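Local coordinates for protein potential RNA-dependent RNA polymerase (Human picobirnavirus, PDB 5I62) that probably copies RNA from an RNA template, joining ribonucleoside triphosphates into new strands in both transcription and genome replication of a double-stranded RNA virus, at residues K441-T444 / L445-S449; F463-F466 / C467-G470; K472-L475 / G476-I479; W525-Q528 / A529-R533. All blocks are in the same frame, centred on the assembly; numbering follows the deposited sequence.

Contact 1: K441-T444 / L445-S449; sequences KMVT and LRYLS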
loop_
_atom_site.group_PDB
_atom_site.type_symbol
_atom_site.label_atom_id
_atom_site.label_comp_id
_atom_site.label_asym_id
_atom_site.label_seq_id
_atom_site.Cartn_x
_atom_site.Cartn_y
_atom_site.Cartn_z
ATOM N N LYS A 441 -18.460 8.691 16.708
ATOM C CA LYS A 441 -18.456 7.290 16.309
ATOM C C LYS A 441 -17.321 6.999 15.333
ATOM O O LYS A 441 -16.684 5.946 15.410
ATOM C CB LYS A 441 -19.799 6.905 15.699
ATOM C CG LYS A 441 -20.887 6.646 16.723
ATOM C CD LYS A 441 -22.175 6.183 16.068
ATOM C CE LYS A 441 -23.336 6.299 17.039
ATOM N NZ LYS A 441 -24.623 5.984 16.358
ATOM N N MET A 442 -17.050 7.924 14.410
ATOM C CA MET A 442 -16.005 7.673 13.427
ATOM C C MET A 442 -14.623 7.684 14.071
ATOM O O MET A 442 -13.730 6.936 13.645
ATOM C CB MET A 442 -16.111 8.672 12.275
ATOM C CG MET A 442 -17.322 8.366 11.376
ATOM S SD MET A 442 -17.550 9.404 9.917
ATOM C CE MET A 442 -16.498 8.568 8.725
ATOM N N VAL A 443 -14.429 8.505 15.105
ATOM C CA VAL A 443 -13.185 8.444 15.875
ATOM C C VAL A 443 -13.000 7.048 16.460
ATOM O O VAL A 443 -11.935 6.430 16.322
ATOM C CB VAL A 443 -13.165 9.516 16.981
ATOM C CG1 VAL A 443 -11.900 9.395 17.810
ATOM C CG2 VAL A 443 -13.270 10.920 16.387
ATOM N N THR A 444 -14.047 6.532 17.110
ATOM C CA THR A 444 -13.980 5.223 17.746
ATOM C C THR A 444 -13.766 4.110 16.727
ATOM O O THR A 444 -13.034 3.150 16.997
ATOM C CB THR A 444 -15.254 4.961 18.552
ATOM O OG1 THR A 444 -15.417 5.989 19.532
ATOM C CG2 THR A 444 -15.175 3.609 19.249
ATOM N N LEU A 445 -14.420 4.202 15.569
ATOM C CA LEU A 445 -14.197 3.201 14.532
ATOM C C LEU A 445 -12.735 3.185 14.101
ATOM O O LEU A 445 -12.164 2.116 13.878
ATOM C CB LEU A 445 -15.109 3.463 13.336
ATOM C CG LEU A 445 -16.592 3.181 13.612
ATOM C CD1 LEU A 445 -17.431 3.688 12.482
ATOM C CD2 LEU A 445 -16.813 1.682 13.795
ATOM N N ARG A 446 -12.116 4.366 13.978
ATOM C CA ARG A 446 -10.698 4.410 13.634
ATOM C C ARG A 446 -9.850 3.759 14.723
ATOM O O ARG A 446 -8.969 2.946 14.420
ATOM C CB ARG A 446 -10.251 5.851 13.381
ATOM C CG ARG A 446 -8.765 5.998 12.995
ATOM C CD ARG A 446 -8.396 7.475 12.756
ATOM N NE ARG A 446 -6.958 7.627 12.529
ATOM C CZ ARG A 446 -6.060 7.797 13.493
ATOM N NH1 ARG A 446 -6.445 7.853 14.764
ATOM N NH2 ARG A 446 -4.772 7.891 13.189
ATOM N N TYR A 447 -10.115 4.090 15.997
ATOM C CA TYR A 447 -9.403 3.453 17.109
ATOM C C TYR A 447 -9.453 1.934 17.002
ATOM O O TYR A 447 -8.437 1.251 17.190
ATOM C CB TYR A 447 -10.000 3.857 18.451
ATOM C CG TYR A 447 -9.781 5.268 18.931
ATOM C CD1 TYR A 447 -8.768 6.072 18.415
ATOM C CD2 TYR A 447 -10.600 5.793 19.932
ATOM C CE1 TYR A 447 -8.579 7.360 18.890
ATOM C CE2 TYR A 447 -10.423 7.062 20.409
ATOM C CZ TYR A 447 -9.420 7.851 19.885
ATOM O OH TYR A 447 -9.262 9.128 20.373
ATOM N N LEU A 448 -10.650 1.383 16.762
ATOM C CA LEU A 448 -10.800 -0.072 16.730
ATOM C C LEU A 448 -10.011 -0.682 15.583
ATOM O O LEU A 448 -9.388 -1.736 15.737
ATOM C CB LEU A 448 -12.275 -0.455 16.606
ATOM C CG LEU A 448 -13.175 0.017 17.752
ATOM C CD1 LEU A 448 -14.628 -0.380 17.492
ATOM C CD2 LEU A 448 -12.690 -0.548 19.067
ATOM N N SER A 449 -10.048 -0.045 14.413
ATOM C CA SER A 449 -9.306 -0.577 13.279
ATOM C C SER A 449 -7.806 -0.591 13.550
ATOM O O SER A 449 -7.100 -1.490 13.081
ATOM C CB SER A 449 -9.637 0.217 12.022
ATOM O OG SER A 449 -9.094 1.522 12.101
HETATM O O HOH W 1 -9.258 8.141 15.663
#
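Between Lys441 and Ser449 the chain forms the first turns of helix 441-451, with Leu445, Arg446, Tyr447 and Leu448 each donating its backbone N-H to the carbonyl four residues earlier. Among the side chains, Val443 and Tyr447 illustrate how an i, i+4 pair can lie side by side, pointing the same way. A chi1 of 177° turns Val443 CG1 away from the backbone N and over a face of the Tyr447 ring in a CH-pi contact, CG1 lying 4.0 Å from the ring centroid and 3.6 Å from Tyr447 CZ. Val443 O accepts from Tyr447 N at 3.0 Å and from a water, and lies over the same ring, offset toward its rim. That water in turn accepts from Arg446 NH1 at 3.0 Å, at the edge of the guanidinium and in its plane, while Arg446 NH2 bonds to the carbonyls of Arg425 and Met428. One turn on, Ser449 OG donates to Arg446 O at 2.7 Å. The motif is an α-helix with i, i+4 side-chain pairing, Leu445 and Leu448 facing helix 486-491 and Leu448 also facing helix 525-532.

Contact 2: F463-F466 / C467-G470; sequences FLDF and CIKG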
loop_
_atom_site.group_PDB
_atom_site.type_symbol
_atom_site.label_atom_id
_atom_site.label_comp_id
_atom_site.label_asym_id
_atom_site.label_seq_id
_atom_site.Cartn_x
_atom_site.Cartn_y
_atom_site.Cartn_z
ATOM N N PHE A 463 -2.829 -4.168 26.721
ATOM C CA PHE A 463 -2.835 -3.042 25.804
ATOM C C PHE A 463 -4.242 -2.481 25.641
ATOM O O PHE A 463 -4.429 -1.258 25.636
ATOM C CB PHE A 463 -2.258 -3.455 24.456
ATOM C CG PHE A 463 -2.103 -2.311 23.509
ATOM C CD1 PHE A 463 -1.146 -1.336 23.748
ATOM C CD2 PHE A 463 -2.930 -2.190 22.398
ATOM C CE1 PHE A 463 -0.991 -0.266 22.886
ATOM C CE2 PHE A 463 -2.780 -1.118 21.521
ATOM C CZ PHE A 463 -1.806 -0.155 21.770
ATOM N N LEU A 464 -5.244 -3.362 25.543
ATOM C CA LEU A 464 -6.626 -2.908 25.401
ATOM C C LEU A 464 -7.096 -2.151 26.641
ATOM O O LEU A 464 -7.747 -1.108 26.528
ATOM C CB LEU A 464 -7.537 -4.095 25.124
ATOM C CG LEU A 464 -8.992 -3.734 24.845
ATOM C CD1 LEU A 464 -9.108 -2.822 23.618
ATOM C CD2 LEU A 464 -9.812 -5.002 24.667
ATOM N N ASP A 465 -6.789 -2.671 27.835
ATOM C CA ASP A 465 -7.148 -1.963 29.059
ATOM C C ASP A 465 -6.463 -0.604 29.111
ATOM O O ASP A 465 -7.063 0.390 29.531
ATOM C CB ASP A 465 -6.783 -2.795 30.287
ATOM C CG ASP A 465 -7.661 -4.034 30.450
ATOM O OD1 ASP A 465 -8.804 -4.040 29.948
ATOM O OD2 ASP A 465 -7.198 -5.011 31.082
ATOM N N PHE A 466 -5.208 -0.539 28.667
ATOM C CA PHE A 466 -4.518 0.742 28.578
ATOM C C PHE A 466 -5.228 1.695 27.622
ATOM O O PHE A 466 -5.358 2.888 27.907
ATOM C CB PHE A 466 -3.073 0.528 28.127
ATOM C CG PHE A 466 -2.264 1.793 28.075
ATOM C CD1 PHE A 466 -1.748 2.347 29.233
ATOM C CD2 PHE A 466 -2.035 2.439 26.870
ATOM C CE1 PHE A 466 -0.994 3.509 29.188
ATOM C CE2 PHE A 466 -1.288 3.608 26.815
ATOM C CZ PHE A 466 -0.766 4.144 27.978
ATOM N N CYS A 467 -5.673 1.194 26.470
ATOM C CA CYS A 467 -6.328 2.060 25.492
ATOM C C CYS A 467 -7.712 2.507 25.962
ATOM O O CYS A 467 -8.120 3.650 25.716
ATOM C CB CYS A 467 -6.413 1.344 24.149
ATOM S SG CYS A 467 -4.760 1.141 23.374
ATOM N N ILE A 468 -8.456 1.619 26.621
ATOM C CA ILE A 468 -9.772 1.997 27.141
ATOM C C ILE A 468 -9.662 3.223 28.041
ATOM O O ILE A 468 -10.464 4.161 27.947
ATOM C CB ILE A 468 -10.416 0.810 27.882
ATOM C CG1 ILE A 468 -10.845 -0.287 26.892
ATOM C CG2 ILE A 468 -11.609 1.288 28.710
ATOM C CD1 ILE A 468 -11.138 -1.647 27.564
ATOM N N LYS A 469 -8.648 3.244 28.908
ATOM C CA LYS A 469 -8.439 4.355 29.826
ATOM C C LYS A 469 -8.119 5.653 29.100
ATOM O O LYS A 469 -8.314 6.731 29.668
ATOM C CB LYS A 469 -7.317 4.018 30.811
ATOM C CG LYS A 469 -7.671 2.927 31.818
ATOM C CD LYS A 469 -6.550 2.745 32.840
ATOM C CE LYS A 469 -6.945 1.776 33.954
ATOM N NZ LYS A 469 -6.951 0.343 33.531
ATOM N N GLY A 470 -7.638 5.585 27.867
ATOM C CA GLY A 470 -7.367 6.811 27.148
ATOM C C GLY A 470 -8.538 7.386 26.388
ATOM O O GLY A 470 -8.412 8.449 25.775
HETATM O O HOH W 2 -9.127 -0.179 31.523
#
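The Phe463 ring carries Cys467 SG on one face, the sulfur standing 3.5 Å above the ring plane and displaced toward the rim beside CE2, while Trp51 meets Phe463 edge-to-face. This is a Cys sulfur-aromatic contact of the i, i+4 kind, built within the last turns of helix 460-469. SG lies 3.7 Å from the ring centroid. Phe463 swings its ring anti to the backbone N (chi1 -174°), whereas Cys467 holds SG beside its own N (chi1 -69°), and these two choices bring sulfur and ring together in a buried position. The Phe466 ring instead meets Tyr39, the planes inclined at about 40°, and packs on helix 44-55.

Another flank of the helix is aliphatic: Leu464 and Ile468 cross obliquely, with Leu464 CG 4.0 Å from Ile468 CD1. Asp465 lies alongside Ile468, but the polar end of Asp465 is taken by Arg533 in a salt bridge. Lys469 is not its ion partner, as Asp465 OD2 and Lys469 NZ remain 5.9 Å apart. The lysine chain folds back at its last torsion, and a water joins it to the backbone, donating to Asp465 O at 2.9 Å and accepting from Lys469 NZ at 3.0 Å.

Contact 3: K472-L475 / G476-I479; sequences KTRL and GLGI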
loop_
_atom_site.group_PDB
_atom_site.type_symbol
_atom_site.label_atom_id
_atom_site.label_comp_id
_atom_site.label_asym_id
_atom_site.label_seq_id
_atom_site.Cartn_x
_atom_site.Cartn_y
_atom_site.Cartn_z
ATOM N N LYS A 472 -12.509 8.708 26.335
ATOM C CA LYS A 472 -13.712 9.133 27.050
ATOM C C LYS A 472 -14.846 8.125 26.866
ATOM O O LYS A 472 -15.484 7.699 27.841
ATOM C CB LYS A 472 -14.126 10.522 26.558
ATOM C CG LYS A 472 -15.345 11.142 27.247
ATOM C CD LYS A 472 -15.423 10.764 28.731
ATOM C CE LYS A 472 -16.747 11.221 29.353
ATOM N NZ LYS A 472 -17.949 10.670 28.647
ATOM N N THR A 473 -15.100 7.727 25.617
ATOM C CA THR A 473 -16.139 6.767 25.263
ATOM C C THR A 473 -15.701 5.317 25.436
ATOM O O THR A 473 -16.469 4.424 25.074
ATOM C CB THR A 473 -16.584 6.966 23.810
ATOM O OG1 THR A 473 -15.684 6.261 22.936
ATOM C CG2 THR A 473 -16.581 8.420 23.443
ATOM N N ARG A 474 -14.489 5.073 25.936
ATOM C CA ARG A 474 -14.002 3.729 26.252
ATOM C C ARG A 474 -14.133 2.773 25.069
ATOM O O ARG A 474 -14.592 1.633 25.202
ATOM C CB ARG A 474 -14.709 3.180 27.491
ATOM C CG ARG A 474 -14.429 3.990 28.743
ATOM C CD ARG A 474 -15.539 3.859 29.755
ATOM N NE ARG A 474 -15.586 2.515 30.315
ATOM C CZ ARG A 474 -16.670 1.749 30.352
ATOM N NH1 ARG A 474 -17.827 2.196 29.874
ATOM N NH2 ARG A 474 -16.595 0.534 30.879
ATOM N N LEU A 475 -13.701 3.248 23.896
ATOM C CA LEU A 475 -13.659 2.443 22.675
ATOM C C LEU A 475 -15.040 1.909 22.296
ATOM O O LEU A 475 -15.167 0.811 21.766
ATOM C CB LEU A 475 -12.661 1.287 22.813
ATOM C CG LEU A 475 -11.230 1.733 23.132
ATOM C CD1 LEU A 475 -10.263 0.549 23.218
ATOM C CD2 LEU A 475 -10.749 2.761 22.109
ATOM N N GLY A 476 -16.090 2.677 22.572
ATOM C CA GLY A 476 -17.438 2.293 22.212
ATOM C C GLY A 476 -18.240 1.675 23.336
ATOM O O GLY A 476 -19.473 1.602 23.228
ATOM N N LEU A 477 -17.580 1.236 24.413
ATOM C CA LEU A 477 -18.305 0.770 25.588
ATOM C C LEU A 477 -19.207 1.859 26.152
ATOM O O LEU A 477 -20.227 1.553 26.775
ATOM C CB LEU A 477 -17.334 0.292 26.660
ATOM C CG LEU A 477 -16.674 -1.069 26.428
ATOM C CD1 LEU A 477 -15.464 -1.229 27.336
ATOM C CD2 LEU A 477 -17.674 -2.191 26.664
ATOM N N GLY A 478 -18.845 3.124 25.948
ATOM C CA GLY A 478 -19.621 4.256 26.401
ATOM C C GLY A 478 -20.561 4.837 25.373
ATOM O O GLY A 478 -21.101 5.927 25.599
ATOM N N ILE A 479 -20.773 4.158 24.252
ATOM C CA ILE A 479 -21.676 4.625 23.204
ATOM C C ILE A 479 -22.846 3.652 23.139
ATOM O O ILE A 479 -22.697 2.533 22.635
ATOM C CB ILE A 479 -20.959 4.754 21.850
ATOM C CG1 ILE A 479 -19.678 5.580 21.997
ATOM C CG2 ILE A 479 -21.892 5.369 20.800
ATOM C CD1 ILE A 479 -18.957 5.878 20.663
#
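Thr473 O is the hub of this turn, gripped by two backbone amides: Gly478 N at 2.8 Å and Gly476 N at 3.1 Å. The two donors reach the oxygen from opposite faces of its carbonyl plane, each well out of that plane. A third bond, Leu477 N to Arg474 O at 3.1 Å, ties the next peptide into the same coil. Two overlapping left-handed beta turns result, Thr473-Gly476 and Arg474-Leu477, the second close to type I'; they run into a type I turn that Ile479 N closes onto Gly476 O.

Side chains pack over this backbone frame. The Arg474 guanidinium lies with one face on Leu477 CB, displaced toward its rim, so that NH1 is 3.8 Å from that carbon; a bend at chi3 (69°) folds the arginine back across the leucine. Thr473 CB meets Ile479 CG1 at 3.8 Å.

Farther out, Asp471 positions the first half of the loop, its OD2 accepting from both Thr473 OG1 and Leu475 N. Arg474 and Leu475 both adopt left-handed backbone conformations, and Gly476 has a positive phi (99°) at which a CB would jam against Leu475 O. This loop links helices 460-469 and 486-491: the buried Leu475 plugs in among helices 441-451, 460-469 and 525-532, while Ile479 rests on Lys441 and Thr444, and Leu477 on Leu530.

Contact 4: W525-Q528 / A529-R533; sequences WVVQ and ALKSR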
loop_
_atom_site.group_PDB
_atom_site.type_symbol
_atom_site.label_atom_id
_atom_site.label_comp_id
_atom_site.label_asym_id
_atom_site.label_seq_id
_atom_site.Cartn_x
_atom_site.Cartn_y
_atom_site.Cartn_z
ATOM N N TRP A 525 -11.412 -9.330 16.853
ATOM C CA TRP A 525 -11.023 -9.662 18.218
ATOM C C TRP A 525 -11.319 -8.521 19.189
ATOM O O TRP A 525 -11.809 -8.748 20.304
ATOM C CB TRP A 525 -9.533 -10.013 18.278
ATOM C CG TRP A 525 -8.994 -9.841 19.661
ATOM C CD1 TRP A 525 -9.135 -10.702 20.708
ATOM C CD2 TRP A 525 -8.274 -8.704 20.175
ATOM N NE1 TRP A 525 -8.536 -10.185 21.835
ATOM C CE2 TRP A 525 -8.003 -8.960 21.536
ATOM C CE3 TRP A 525 -7.828 -7.501 19.611
ATOM C CZ2 TRP A 525 -7.309 -8.063 22.342
ATOM C CZ3 TRP A 525 -7.140 -6.608 20.416
ATOM C CH2 TRP A 525 -6.886 -6.896 21.765
ATOM N N VAL A 526 -10.999 -7.281 18.796
ATOM C CA VAL A 526 -11.134 -6.167 19.730
ATOM C C VAL A 526 -12.599 -5.956 20.095
ATOM O O VAL A 526 -12.918 -5.577 21.230
ATOM C CB VAL A 526 -10.498 -4.880 19.151
ATOM C CG1 VAL A 526 -11.222 -4.433 17.880
ATOM C CG2 VAL A 526 -10.520 -3.747 20.190
ATOM N N VAL A 527 -13.508 -6.207 19.151
ATOM C CA VAL A 527 -14.936 -6.117 19.440
ATOM C C VAL A 527 -15.336 -7.188 20.448
ATOM O O VAL A 527 -16.053 -6.916 21.421
ATOM C CB VAL A 527 -15.752 -6.227 18.138
ATOM C CG1 VAL A 527 -17.241 -6.280 18.442
ATOM C CG2 VAL A 527 -15.439 -5.049 17.204
ATOM N N GLN A 528 -14.861 -8.420 20.239
ATOM C CA GLN A 528 -15.129 -9.489 21.194
ATOM C C GLN A 528 -14.522 -9.175 22.555
ATOM O O GLN A 528 -15.143 -9.427 23.597
ATOM C CB GLN A 528 -14.595 -10.818 20.665
ATOM C CG GLN A 528 -14.862 -11.990 21.606
ATOM C CD GLN A 528 -14.011 -13.212 21.296
ATOM O OE1 GLN A 528 -13.159 -13.187 20.409
ATOM N NE2 GLN A 528 -14.257 -14.302 22.028
ATOM N N ALA A 529 -13.306 -8.625 22.571
ATOM C CA ALA A 529 -12.656 -8.321 23.842
ATOM C C ALA A 529 -13.395 -7.219 24.600
ATOM O O ALA A 529 -13.549 -7.290 25.825
ATOM C CB ALA A 529 -11.197 -7.938 23.602
ATOM N N LEU A 530 -13.857 -6.188 23.892
ATOM C CA LEU A 530 -14.609 -5.124 24.552
ATOM C C LEU A 530 -15.938 -5.647 25.109
ATOM O O LEU A 530 -16.276 -5.397 26.271
ATOM C CB LEU A 530 -14.840 -3.977 23.576
ATOM C CG LEU A 530 -13.578 -3.181 23.255
ATOM C CD1 LEU A 530 -13.826 -2.297 22.046
ATOM C CD2 LEU A 530 -13.156 -2.353 24.470
ATOM N N LYS A 531 -16.708 -6.365 24.281
ATOM C CA LYS A 531 -17.969 -6.951 24.734
ATOM C C LYS A 531 -17.779 -7.854 25.947
ATOM O O LYS A 531 -18.678 -7.963 26.787
ATOM C CB LYS A 531 -18.618 -7.754 23.612
ATOM C CG LYS A 531 -19.245 -6.939 22.505
ATOM C CD LYS A 531 -19.846 -7.876 21.472
ATOM C CE LYS A 531 -20.626 -7.124 20.421
ATOM N NZ LYS A 531 -21.085 -8.059 19.366
ATOM N N SER A 532 -16.635 -8.530 26.048
ATOM C CA SER A 532 -16.393 -9.357 27.220
ATOM C C SER A 532 -16.146 -8.523 28.472
ATOM O O SER A 532 -16.239 -9.048 29.583
ATOM C CB SER A 532 -15.212 -10.288 26.971
ATOM O OG SER A 532 -14.009 -9.687 27.410
ATOM N N ARG A 533 -15.829 -7.241 28.316
ATOM C CA ARG A 533 -15.619 -6.341 29.439
ATOM C C ARG A 533 -16.909 -5.660 29.889
ATOM O O ARG A 533 -16.856 -4.757 30.730
ATOM C CB ARG A 533 -14.561 -5.293 29.082
ATOM C CG ARG A 533 -13.122 -5.777 29.258
ATOM C CD ARG A 533 -12.181 -5.044 28.312
ATOM N NE ARG A 533 -10.779 -5.387 28.528
ATOM C CZ ARG A 533 -10.195 -6.495 28.070
ATOM N NH1 ARG A 533 -10.897 -7.383 27.372
ATOM N NH2 ARG A 533 -8.904 -6.714 28.304
#
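A chi1 of 158° carries the Trp525 indole away from its own backbone N and, with chi2 at 79°, tilts it along the helix so that one face receives the Ala529 methyl. This CH-pi contact places Ala529 CB 4.2 Å from the centroid of the five-membered ring, offset toward the rim and 3.9 Å from CE2. Lys460 makes a cation-pi contact with the same tryptophan.

In two further i, i+4 pairs the side chains lie side by side, pointing the same way. Val526 CG2 meets Leu530 CD1 at 4.1 Å, on the side that packs against Leu448; Val527 CG1 instead touches the extended Lys531 chain at CE, 4.0 Å away, so the lysine contributes its aliphatic stem.

At the C-terminal end Ala529 O gathers side-chain donors. Ser532 OG gives it a bond of 2.9 Å, and Arg533 NH1 one of 3.1 Å, the two arriving from opposite faces of the carbonyl plane. A salt bridge from Arg533 NH2 to Glu461, together with the one to Asp465, probably fixes the guanidinium's rotation. At the N-terminal end, the carboxylate of Glu452 accepts from the backbone N of Trp525 and Val526. Side chains thus bind main-chain polar groups at both ends of helix 525-532, the last helix of the chain, which docks on helices 441-451 and 460-469.

All four contacts are local, yet they pack into one cluster of three helices and the loop 472-479. Contacts 3 and 4 each touch all the others: Leu530 CD1 of contact 4 touches Leu448 CD2 of contact 1 at 3.6 Å and Leu475 O of contact 3 at 3.4 Å, while Asp465 OD1 of contact 2 holds Arg533 NE at 2.8 Å. Contact 3 bridges contacts 1 and 2, which do not touch and whose nearest atoms are about 6 Å apart; Leu475 CD1 lies 3.6 Å from Leu464 CD1, and Thr444 CG2 lies 3.5 Å from Leu475 C. The contact centres lie about 21 to 30 Å from the chain centre, and this C-terminal cluster is consistent with the thumb of a viral RNA polymerase.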